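Local coordinates for membrane lipoprotein TpN32 (Treponema pallidum, PDB 1XS5) that binds L-methionine as a periplasmic-type binding protein of the NlpA lipoprotein family, probably serving methionine uptake at the cell membrane, at residues N44-V47 with M48-D51; Q58-P61 with H62-Q65; R223-T226 with Y227-R231. All coordinates share one frame; numbering follows the deposited sequence.

Contact 1. Residues N44-V47 with M48-D51; sequences NEAV and MRGD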
ATOM      1  N   ASN A  44      -6.520  11.537   2.083  1.00  9.92           N
ATOM      2  CA  ASN A  44      -7.384  11.363   3.248  1.00 12.51           C
ATOM      3  C   ASN A  44      -8.046  12.672   3.695  1.00 13.92           C
ATOM      4  O   ASN A  44      -9.200  12.667   4.129  1.00 15.98           O
ATOM      5  CB  ASN A  44      -6.605  10.715   4.411  1.00 12.43           C
ATOM      6  CG  ASN A  44      -6.511   9.184   4.260  1.00  6.88           C
ATOM      7  OD1 ASN A  44      -7.400   8.565   3.705  1.00 11.95           O
ATOM      8  ND2 ASN A  44      -5.437   8.588   4.787  1.00 13.32           N
ATOM      9  N   GLU A  45      -7.328  13.783   3.583  1.00 15.47           N
ATOM     10  CA  GLU A  45      -7.918  15.055   3.954  1.00 17.04           C
ATOM     11  C   GLU A  45      -9.076  15.400   2.994  1.00 16.03           C
ATOM     12  O   GLU A  45     -10.049  16.031   3.401  1.00 18.96           O
ATOM     13  CB  GLU A  45      -6.860  16.161   3.917  1.00 18.58           C
ATOM     14  CG  GLU A  45      -5.793  16.013   4.986  1.00 25.48           C
ATOM     15  CD  GLU A  45      -4.804  17.201   5.045  1.00 34.15           C
ATOM     16  OE1 GLU A  45      -4.551  17.857   4.001  1.00 36.10           O
ATOM     17  OE2 GLU A  45      -4.259  17.468   6.145  1.00 39.54           O
ATOM     18  N   ALA A  46      -8.997  14.973   1.725  1.00 12.18           N
ATOM     19  CA  ALA A  46     -10.068  15.315   0.772  1.00  8.82           C
ATOM     20  C   ALA A  46     -11.320  14.536   1.125  1.00 12.77           C
ATOM     21  O   ALA A  46     -12.455  15.039   0.943  1.00 14.99           O
ATOM     22  CB  ALA A  46      -9.655  15.026  -0.693  1.00 12.40           C
ATOM     23  N   VAL A  47     -11.152  13.301   1.585  1.00 12.85           N
ATOM     24  CA  VAL A  47     -12.341  12.546   2.010  1.00 15.02           C
ATOM     25  C   VAL A  47     -12.899  13.218   3.313  1.00 16.54           C
ATOM     26  O   VAL A  47     -14.114  13.402   3.456  1.00 22.09           O
ATOM     27  CB  VAL A  47     -12.006  11.049   2.304  1.00 16.40           C
ATOM     28  CG1 VAL A  47     -13.203  10.380   3.072  1.00 13.61           C
ATOM     29  CG2 VAL A  47     -11.741  10.277   0.983  1.00 12.94           C
ATOM     30  N   MET A  48     -12.031  13.606   4.241  1.00 18.03           N
ATOM     31  CA  MET A  48     -12.521  14.243   5.474  1.00 17.73           C
ATOM     32  C   MET A  48     -13.281  15.556   5.185  1.00 22.22           C
ATOM     33  O   MET A  48     -14.293  15.822   5.837  1.00 22.65           O
ATOM     34  CB  MET A  48     -11.382  14.527   6.473  1.00 16.82           C
ATOM     35  CG  MET A  48     -10.896  13.296   7.269  1.00 22.21           C
ATOM     36  SD  MET A  48     -12.255  12.436   8.189  1.00 25.43           S
ATOM     37  CE  MET A  48     -12.757  13.774   9.361  1.00 28.07           C
ATOM     38  N   ARG A  49     -12.796  16.374   4.236  1.00 20.34           N
ATOM     39  CA  ARG A  49     -13.476  17.644   3.892  1.00 24.43           C
ATOM     40  C   ARG A  49     -14.739  17.395   3.077  1.00 24.35           C
ATOM     41  O   ARG A  49     -15.590  18.280   2.973  1.00 21.85           O
ATOM     42  CB  ARG A  49     -12.616  18.591   3.009  1.00 20.59           C
ATOM     43  CG  ARG A  49     -11.367  19.144   3.606  1.00 26.40           C
ATOM     44  CD  ARG A  49     -10.805  20.282   2.718  1.00 24.81           C
ATOM     45  NE  ARG A  49     -10.594  19.819   1.355  1.00 23.63           N
ATOM     46  CZ  ARG A  49      -9.521  19.138   0.956  1.00 25.45           C
ATOM     47  NH1 ARG A  49      -8.554  18.858   1.812  1.00 24.66           N
ATOM     48  NH2 ARG A  49      -9.433  18.702  -0.292  1.00 20.77           N
ATOM     49  N   GLY A  50     -14.854  16.217   2.473  1.00 17.43           N
ATOM     50  CA  GLY A  50     -16.010  15.928   1.641  1.00 19.63           C
ATOM     51  C   GLY A  50     -15.867  16.258   0.155  1.00 22.92           C
ATOM     52  O   GLY A  50     -16.854  16.269  -0.595  1.00 22.08           O
ATOM     53  N   ASP A  51     -14.642  16.543  -0.293  1.00 21.57           N
ATOM     54  CA  ASP A  51     -14.404  16.852  -1.706  1.00 17.51           C
ATOM     55  C   ASP A  51     -14.592  15.617  -2.571  1.00 18.00           C
ATOM     56  O   ASP A  51     -14.914  15.726  -3.748  1.00 17.14           O
ATOM     57  CB  ASP A  51     -12.992  17.401  -1.903  1.00 15.74           C
ATOM     58  CG  ASP A  51     -12.844  18.797  -1.353  1.00 30.78           C
ATOM     59  OD1 ASP A  51     -13.889  19.404  -0.974  1.00 27.57           O
ATOM     60  OD2 ASP A  51     -11.689  19.299  -1.322  1.00 32.66           O
TER

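Contact 2. Residues Q58-P61 with H62-Q65; sequences QHVP and HMQQ. With MET (methionine), chain B.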
ATOM      1  N   GLN A  58      -4.845   2.861   0.381  1.00 12.35           N
ATOM      2  CA  GLN A  58      -4.120   2.514   1.589  1.00  8.54           C
ATOM      3  C   GLN A  58      -4.627   1.254   2.276  1.00 13.68           C
ATOM      4  O   GLN A  58      -5.661   0.700   1.876  1.00 12.50           O
ATOM      5  CB  GLN A  58      -4.275   3.675   2.582  1.00 13.34           C
ATOM      6  CG  GLN A  58      -5.725   3.726   3.229  1.00 14.28           C
ATOM      7  CD  GLN A  58      -6.130   5.100   3.817  1.00 12.23           C
ATOM      8  OE1 GLN A  58      -5.486   5.631   4.694  1.00 15.89           O
ATOM      9  NE2 GLN A  58      -7.203   5.645   3.319  1.00 16.54           N
ATOM     10  N   HIS A  59      -3.902   0.849   3.325  1.00 12.09           N
ATOM     11  CA  HIS A  59      -4.336  -0.293   4.134  1.00 14.46           C
ATOM     12  C   HIS A  59      -4.858   0.254   5.498  1.00 17.37           C
ATOM     13  O   HIS A  59      -4.729   1.452   5.783  1.00 13.39           O
ATOM     14  CB  HIS A  59      -3.189  -1.309   4.303  1.00 10.40           C
ATOM     15  CG  HIS A  59      -1.862  -0.704   4.632  1.00 14.01           C
ATOM     16  ND1 HIS A  59      -1.626   0.035   5.770  1.00 12.12           N
ATOM     17  CD2 HIS A  59      -0.675  -0.793   3.997  1.00 10.70           C
ATOM     18  CE1 HIS A  59      -0.353   0.370   5.825  1.00 11.93           C
ATOM     19  NE2 HIS A  59       0.246  -0.125   4.757  1.00 14.72           N
ATOM     20  N   VAL A  60      -5.462  -0.597   6.337  1.00 15.16           N
ATOM     21  CA  VAL A  60      -6.001  -0.096   7.590  1.00 14.73           C
ATOM     22  C   VAL A  60      -5.007   0.556   8.579  1.00 12.02           C
ATOM     23  O   VAL A  60      -5.342   1.569   9.204  1.00 17.97           O
ATOM     24  CB  VAL A  60      -6.881  -1.192   8.307  1.00 15.86           C
ATOM     25  CG1 VAL A  60      -7.357  -0.661   9.652  1.00 13.43           C
ATOM     26  CG2 VAL A  60      -8.123  -1.493   7.445  1.00 14.92           C
ATOM     27  N   PRO A  61      -3.792  -0.025   8.761  1.00 13.45           N
ATOM     28  CA  PRO A  61      -2.843   0.605   9.681  1.00 16.90           C
ATOM     29  C   PRO A  61      -2.524   2.048   9.233  1.00 14.21           C
ATOM     30  O   PRO A  61      -2.348   2.930  10.050  1.00 16.39           O
ATOM     31  CB  PRO A  61      -1.608  -0.314   9.599  1.00 16.76           C
ATOM     32  CG  PRO A  61      -2.225  -1.679   9.473  1.00 17.87           C
ATOM     33  CD  PRO A  61      -3.366  -1.414   8.436  1.00 14.54           C
ATOM     34  N   HIS A  62      -2.460   2.284   7.926  1.00 13.56           N
ATOM     35  CA  HIS A  62      -2.182   3.631   7.435  1.00 13.45           C
ATOM     36  C   HIS A  62      -3.346   4.582   7.766  1.00 12.62           C
ATOM     37  O   HIS A  62      -3.132   5.690   8.199  1.00 14.76           O
ATOM     38  CB  HIS A  62      -1.907   3.596   5.925  1.00 11.13           C
ATOM     39  CG  HIS A  62      -1.549   4.935   5.362  1.00 13.54           C
ATOM     40  ND1 HIS A  62      -2.497   5.834   4.929  1.00 11.75           N
ATOM     41  CD2 HIS A  62      -0.356   5.552   5.237  1.00 10.68           C
ATOM     42  CE1 HIS A  62      -1.896   6.950   4.552  1.00  8.44           C
ATOM     43  NE2 HIS A  62      -0.595   6.805   4.737  1.00 15.35           N
ATOM     44  N   MET A  63      -4.564   4.124   7.540  1.00 15.04           N
ATOM     45  CA  MET A  63      -5.781   4.873   7.816  1.00 16.26           C
ATOM     46  C   MET A  63      -5.844   5.199   9.320  1.00 18.46           C
ATOM     47  O   MET A  63      -6.188   6.336   9.723  1.00 16.59           O
ATOM     48  CB  MET A  63      -6.992   4.010   7.426  1.00 17.21           C
ATOM     49  CG  MET A  63      -8.306   4.756   7.491  1.00 17.26           C
ATOM     50  SD  MET A  63      -9.720   3.656   7.362  1.00 20.20           S
ATOM     51  CE  MET A  63      -9.639   2.776   8.983  1.00 18.86           C
ATOM     52  N   GLN A  64      -5.519   4.196  10.146  1.00 17.88           N
ATOM     53  CA  GLN A  64      -5.510   4.399  11.605  1.00 18.94           C
ATOM     54  C   GLN A  64      -4.503   5.434  11.996  1.00 20.96           C
ATOM     55  O   GLN A  64      -4.797   6.307  12.816  1.00 22.16           O
ATOM     56  CB  GLN A  64      -5.254   3.069  12.343  1.00 16.47           C
ATOM     57  CG  GLN A  64      -6.469   2.159  12.192  1.00 22.61           C
ATOM     58  CD  GLN A  64      -6.263   0.742  12.704  1.00 38.09           C
ATOM     59  OE1 GLN A  64      -5.131   0.239  12.753  1.00 38.92           O
ATOM     60  NE2 GLN A  64      -7.373   0.070  13.062  1.00 34.38           N
ATOM     61  N   GLN A  65      -3.313   5.367  11.405  1.00 16.44           N
ATOM     62  CA  GLN A  65      -2.295   6.358  11.685  1.00 17.07           C
ATOM     63  C   GLN A  65      -2.862   7.739  11.341  1.00 20.75           C
ATOM     64  O   GLN A  65      -2.721   8.691  12.125  1.00 20.43           O
ATOM     65  CB  GLN A  65      -1.036   6.072  10.839  1.00 18.04           C
ATOM     66  CG  GLN A  65       0.265   6.806  11.241  1.00 29.14           C
ATOM     67  CD  GLN A  65       0.249   8.315  10.993  1.00 39.41           C
ATOM     68  OE1 GLN A  65      -0.260   8.799   9.961  1.00 34.72           O
ATOM     69  NE2 GLN A  65       0.829   9.073  11.936  1.00 38.01           N
TER
HETATM   70  N   MET B 301      -0.565   0.095  -1.944  1.00 16.99           N
HETATM   71  CA  MET B 301       0.235   0.312  -0.684  1.00 15.58           C
HETATM   72  C   MET B 301       0.695  -1.001  -0.012  1.00 19.64           C
HETATM   73  O   MET B 301       1.888  -1.106   0.366  1.00 18.90           O
HETATM   74  CB  MET B 301      -0.591   1.119   0.342  1.00 16.82           C
HETATM   75  CG  MET B 301       0.261   1.612   1.492  1.00 13.47           C
HETATM   76  SD  MET B 301      -0.650   2.529   2.756  1.00 12.43           S
HETATM   77  CE  MET B 301      -0.764   4.153   1.892  1.00 10.58           C
HETATM   78  OXT MET B 301      -0.152  -1.911   0.133  1.00 20.90           O

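Contact 3. Residues R223-T226 with Y227-R231; sequences RVRT and YLKER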
ATOM      1  N   ARG A 223     -15.216 -10.071 -11.814  1.00 27.94           N
ATOM      2  CA  ARG A 223     -14.434  -9.481 -12.903  1.00 26.16           C
ATOM      3  C   ARG A 223     -13.075  -8.883 -12.415  1.00 31.24           C
ATOM      4  O   ARG A 223     -12.035  -8.944 -13.106  1.00 24.98           O
ATOM      5  CB  ARG A 223     -15.256  -8.391 -13.556  1.00 28.82           C
ATOM      6  CG  ARG A 223     -14.560  -7.758 -14.717  1.00 27.88           C
ATOM      7  CD  ARG A 223     -15.455  -6.720 -15.332  1.00 33.09           C
ATOM      8  NE  ARG A 223     -14.759  -5.963 -16.371  1.00 37.98           N
ATOM      9  CZ  ARG A 223     -15.257  -4.876 -16.960  1.00 38.46           C
ATOM     10  NH1 ARG A 223     -16.467  -4.425 -16.618  1.00 39.09           N
ATOM     11  NH2 ARG A 223     -14.533  -4.223 -17.858  1.00 31.88           N
ATOM     12  N   VAL A 224     -13.084  -8.268 -11.240  1.00 29.01           N
ATOM     13  CA  VAL A 224     -11.827  -7.714 -10.747  1.00 29.51           C
ATOM     14  C   VAL A 224     -10.931  -8.867 -10.321  1.00 29.94           C
ATOM     15  O   VAL A 224      -9.755  -8.900 -10.682  1.00 32.17           O
ATOM     16  CB  VAL A 224     -12.074  -6.729  -9.586  1.00 28.73           C
ATOM     17  CG1 VAL A 224     -10.851  -6.661  -8.637  1.00 28.73           C
ATOM     18  CG2 VAL A 224     -12.351  -5.355 -10.182  1.00 27.42           C
ATOM     19  N   ARG A 225     -11.497  -9.821  -9.584  1.00 32.43           N
ATOM     20  CA  ARG A 225     -10.736 -10.994  -9.131  1.00 34.21           C
ATOM     21  C   ARG A 225     -10.109 -11.716 -10.326  1.00 36.70           C
ATOM     22  O   ARG A 225      -8.951 -12.182 -10.294  1.00 37.07           O
ATOM     23  CB  ARG A 225     -11.641 -11.960  -8.379  1.00 30.29           C
ATOM     24  CG  ARG A 225     -12.139 -11.442  -7.051  1.00 36.13           C
ATOM     25  CD  ARG A 225     -12.538 -12.610  -6.184  1.00 44.42           C
ATOM     26  NE  ARG A 225     -13.517 -13.441  -6.878  1.00 53.71           N
ATOM     27  CZ  ARG A 225     -14.829 -13.205  -6.873  1.00 57.26           C
ATOM     28  NH1 ARG A 225     -15.321 -12.170  -6.196  1.00 55.93           N
ATOM     29  NH2 ARG A 225     -15.649 -13.986  -7.564  1.00 56.59           N
ATOM     30  N   THR A 226     -10.874 -11.793 -11.399  1.00 36.57           N
ATOM     31  CA  THR A 226     -10.404 -12.450 -12.600  1.00 33.25           C
ATOM     32  C   THR A 226      -9.272 -11.663 -13.193  1.00 31.82           C
ATOM     33  O   THR A 226      -8.235 -12.223 -13.561  1.00 30.60           O
ATOM     34  CB  THR A 226     -11.575 -12.599 -13.571  1.00 36.99           C
ATOM     35  OG1 THR A 226     -12.479 -13.563 -13.016  1.00 37.63           O
ATOM     36  CG2 THR A 226     -11.108 -13.019 -14.960  1.00 34.52           C
ATOM     37  N   TYR A 227      -9.458 -10.351 -13.284  1.00 27.70           N
ATOM     38  CA  TYR A 227      -8.408  -9.472 -13.814  1.00 26.26           C
ATOM     39  C   TYR A 227      -7.073  -9.570 -13.031  1.00 22.15           C
ATOM     40  O   TYR A 227      -5.989  -9.609 -13.603  1.00 23.77           O
ATOM     41  CB  TYR A 227      -8.872  -8.005 -13.759  1.00 29.85           C
ATOM     42  CG  TYR A 227      -7.787  -6.995 -14.109  1.00 30.75           C
ATOM     43  CD1 TYR A 227      -7.309  -6.857 -15.415  1.00 31.85           C
ATOM     44  CD2 TYR A 227      -7.229  -6.184 -13.120  1.00 34.23           C
ATOM     45  CE1 TYR A 227      -6.301  -5.928 -15.724  1.00 36.72           C
ATOM     46  CE2 TYR A 227      -6.223  -5.270 -13.414  1.00 31.70           C
ATOM     47  CZ  TYR A 227      -5.765  -5.139 -14.696  1.00 40.05           C
ATOM     48  OH  TYR A 227      -4.769  -4.210 -14.936  1.00 44.05           O
ATOM     49  N   LEU A 228      -7.164  -9.567 -11.710  1.00 22.55           N
ATOM     50  CA  LEU A 228      -5.957  -9.605 -10.893  1.00 24.61           C
ATOM     51  C   LEU A 228      -5.182 -10.897 -11.087  1.00 26.50           C
ATOM     52  O   LEU A 228      -3.983 -10.866 -11.393  1.00 28.67           O
ATOM     53  CB  LEU A 228      -6.336  -9.410  -9.434  1.00 23.54           C
ATOM     54  CG  LEU A 228      -6.762  -7.967  -9.124  1.00 26.04           C
ATOM     55  CD1 LEU A 228      -7.047  -7.873  -7.656  1.00 19.27           C
ATOM     56  CD2 LEU A 228      -5.650  -6.963  -9.534  1.00 24.92           C
ATOM     57  N   LYS A 229      -5.868 -12.031 -10.913  1.00 27.31           N
ATOM     58  CA  LYS A 229      -5.246 -13.337 -11.067  1.00 33.19           C
ATOM     59  C   LYS A 229      -4.566 -13.486 -12.413  1.00 34.14           C
ATOM     60  O   LYS A 229      -3.502 -14.116 -12.519  1.00 34.76           O
ATOM     61  CB  LYS A 229      -6.287 -14.446 -10.874  1.00 39.32           C
ATOM     62  CG  LYS A 229      -6.838 -14.460  -9.451  1.00 46.20           C
ATOM     63  CD  LYS A 229      -8.062 -15.357  -9.332  1.00 52.65           C
ATOM     64  CE  LYS A 229      -8.816 -15.058  -8.037  1.00 55.35           C
ATOM     65  NZ  LYS A 229     -10.242 -15.531  -8.104  1.00 61.77           N
ATOM     66  N   GLU A 230      -5.145 -12.879 -13.441  1.00 35.62           N
ATOM     67  CA  GLU A 230      -4.555 -12.995 -14.771  1.00 37.33           C
ATOM     68  C   GLU A 230      -3.413 -12.046 -15.075  1.00 36.33           C
ATOM     69  O   GLU A 230      -2.487 -12.418 -15.799  1.00 36.07           O
ATOM     70  CB  GLU A 230      -5.626 -12.840 -15.861  1.00 46.19           C
ATOM     71  CG  GLU A 230      -6.494 -14.085 -16.057  1.00 59.64           C
ATOM     72  CD  GLU A 230      -7.403 -13.999 -17.290  1.00 69.28           C
ATOM     73  OE1 GLU A 230      -6.871 -14.019 -18.439  1.00 72.55           O
ATOM     74  OE2 GLU A 230      -8.646 -13.909 -17.109  1.00 70.28           O
ATOM     75  N   ARG A 231      -3.476 -10.820 -14.547  1.00 31.84           N
ATOM     76  CA  ARG A 231      -2.433  -9.839 -14.825  1.00 29.70           C
ATOM     77  C   ARG A 231      -1.217  -9.935 -13.904  1.00 25.04           C
ATOM     78  O   ARG A 231      -0.121  -9.547 -14.285  1.00 24.66           O
ATOM     79  CB  ARG A 231      -2.981  -8.417 -14.726  1.00 33.63           C
ATOM     80  CG  ARG A 231      -1.990  -7.426 -15.264  1.00 41.15           C
ATOM     81  CD  ARG A 231      -2.409  -6.000 -15.062  1.00 57.12           C
ATOM     82  NE  ARG A 231      -1.434  -5.092 -15.678  1.00 67.19           N
ATOM     83  CZ  ARG A 231      -1.400  -3.771 -15.493  1.00 71.82           C
ATOM     84  NH1 ARG A 231      -2.288  -3.171 -14.701  1.00 75.81           N
ATOM     85  NH2 ARG A 231      -0.469  -3.042 -16.099  1.00 74.27           N
TER

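Contact 1. Residues N44-V47 with M48-D51
Two torsions fold Arg49 back over Ala46: CG stands beside the backbone N (chi1 -65°), and a bend at chi3 (-56°) then turns the guanidinium toward the preceding turn of the helix. One of its faces rests on the Ala46 backbone, with Ala46 CA off-centre toward the rim, and Arg49 NH2 comes to 3.7 Å from Ala46 CB. In this pose the guanidinium meets Asp51 side-on. Both Arg49 NE and Arg49 NH2 donate to the single oxygen Asp51 OD2, at 2.9 and 2.6 Å, forming a salt bridge. The oxygen lies in the guanidinium plane, but the two nitrogens reach it from the same face of the carboxylate, out of its plane.

The backbone beneath is a worked example of the Schellman motif. Asp51 N reaches back to Ala46 O at 2.9 Å, while Gly50 N gives a weak bond to Val47 O at 3.1 Å. Gly50 is the C-prime residue, and its positive phi (91°) suits glycine, because a side chain there would collide with the carbonyl oxygen of Arg49. The Arg49-Asp51 salt bridge spans the same turn that ends helix 40-49.

On the inner side of this helix, Val47 and Met48 pack on Leu74 of strand 74-82, Met48 also touches Phe66 of helix 60-70, and Asn44 OD1 accepts a hydrogen bond from Asn55 ND2 of strand 54-59.

Contact 2. Residues Q58-P61 with H62-Q65
The backbone passes from extended geometry at Gln58 and His59 into helix at Val60, and Met63 N closes the first turn on His59 O at 3.2 Å. His59 is the N-cap: its imidazole ND1 accepts from His62 N, also at 3.2 Å, with the donor 18° out of the ring plane. A small chi1 (45°), which sets CG between the backbone N and the carbonyl carbon, turns the ring back over the helix start. With ND1 accepting, the proton probably sits on NE2, consistent with its hydrogen bond to Asn112 OD1.

The second imidazole is held by Gln58. His62 ND1 donates to Gln58 OE1 at 3.0 Å in an almost straight bond (171°) that lies in the ring plane, although it leaves the amide plane at a tilt. The two side chains cross at about a right angle.

Both rings turn a face to the bound methionine. Its SD sits over the rim of the His59 ring, 3.4 Å from His59 NE2, and its CE lies over the centre of the His62 ring, 3.6 Å above the plane; Gln58 CB also touches this methyl, at 3.6 Å. Farther along, Val60 CG1 packs against the Gln64 amide.

The contact joins strand 54-59 to helix 60-70: Val60 and Met63 pack on strand 198-203, while His59 and His62 touch Ser111 of helix 110-122.

Contact 3. Residues R223-T226 with Y227-R231
At the edge of the Arg225 guanidinium, Lys229 NZ lies near its plane, 4.1 Å from Arg225 NE. The Tyr227 ring has Arg231 CB over one face, 4.2 Å above the plane and displaced toward the rim, and its hydroxyl receives a weak bond from Arg231 NH1. Tyr227 CB in turn rests on Val224 O at 3.3 Å.

With CG beside the backbone N (chi1 -65°) and an extended chain beyond it, Lys229 runs back along the helix alongside Arg225, its CG 3.2 Å from Arg225 O. Thr226 and Glu230 also lie side by side, Thr226 CG2 meeting Glu230 OE2 at 3.4 Å, while the threonine hydroxyl is hydrogen-bonded to Gly222 O. On the buried side Val224 CG1 touches Leu228 CD1 at 4.1 Å, and Leu228 reaches Leu17 of helix 14-26. Regular backbone bonds, such as Leu228 N to Val224 O at 2.9 Å, run beneath all these pairs.

The helix is thus two-sided in its chemistry. Apolar contacts line its inner side, whereas Arg225 and Lys229 bring like charges together at its surface, which would probably cost a little, eased by solvent; Arg223, by contrast, finds opposite charges in Glu23 and Glu24.

The three contacts show local arrangements at three distances from one ligand. Contact 2 forms part of the methionine pocket itself. Contact 1 stands one shell behind it: the centres are 15 Å apart, but Asn44 OD1 lies 3.0 Å from Gln58 NE2, a probable hydrogen bond, which may help to orient the glutamine whose other amide atom holds His62. The Asn44 side chain is about 7 Å from the ligand. Contact 3 is remote, its nearest atoms about 13 Å from contact 2 and about 19 Å from contact 1, with the Leu228 side chain about 12 Å from the methionine.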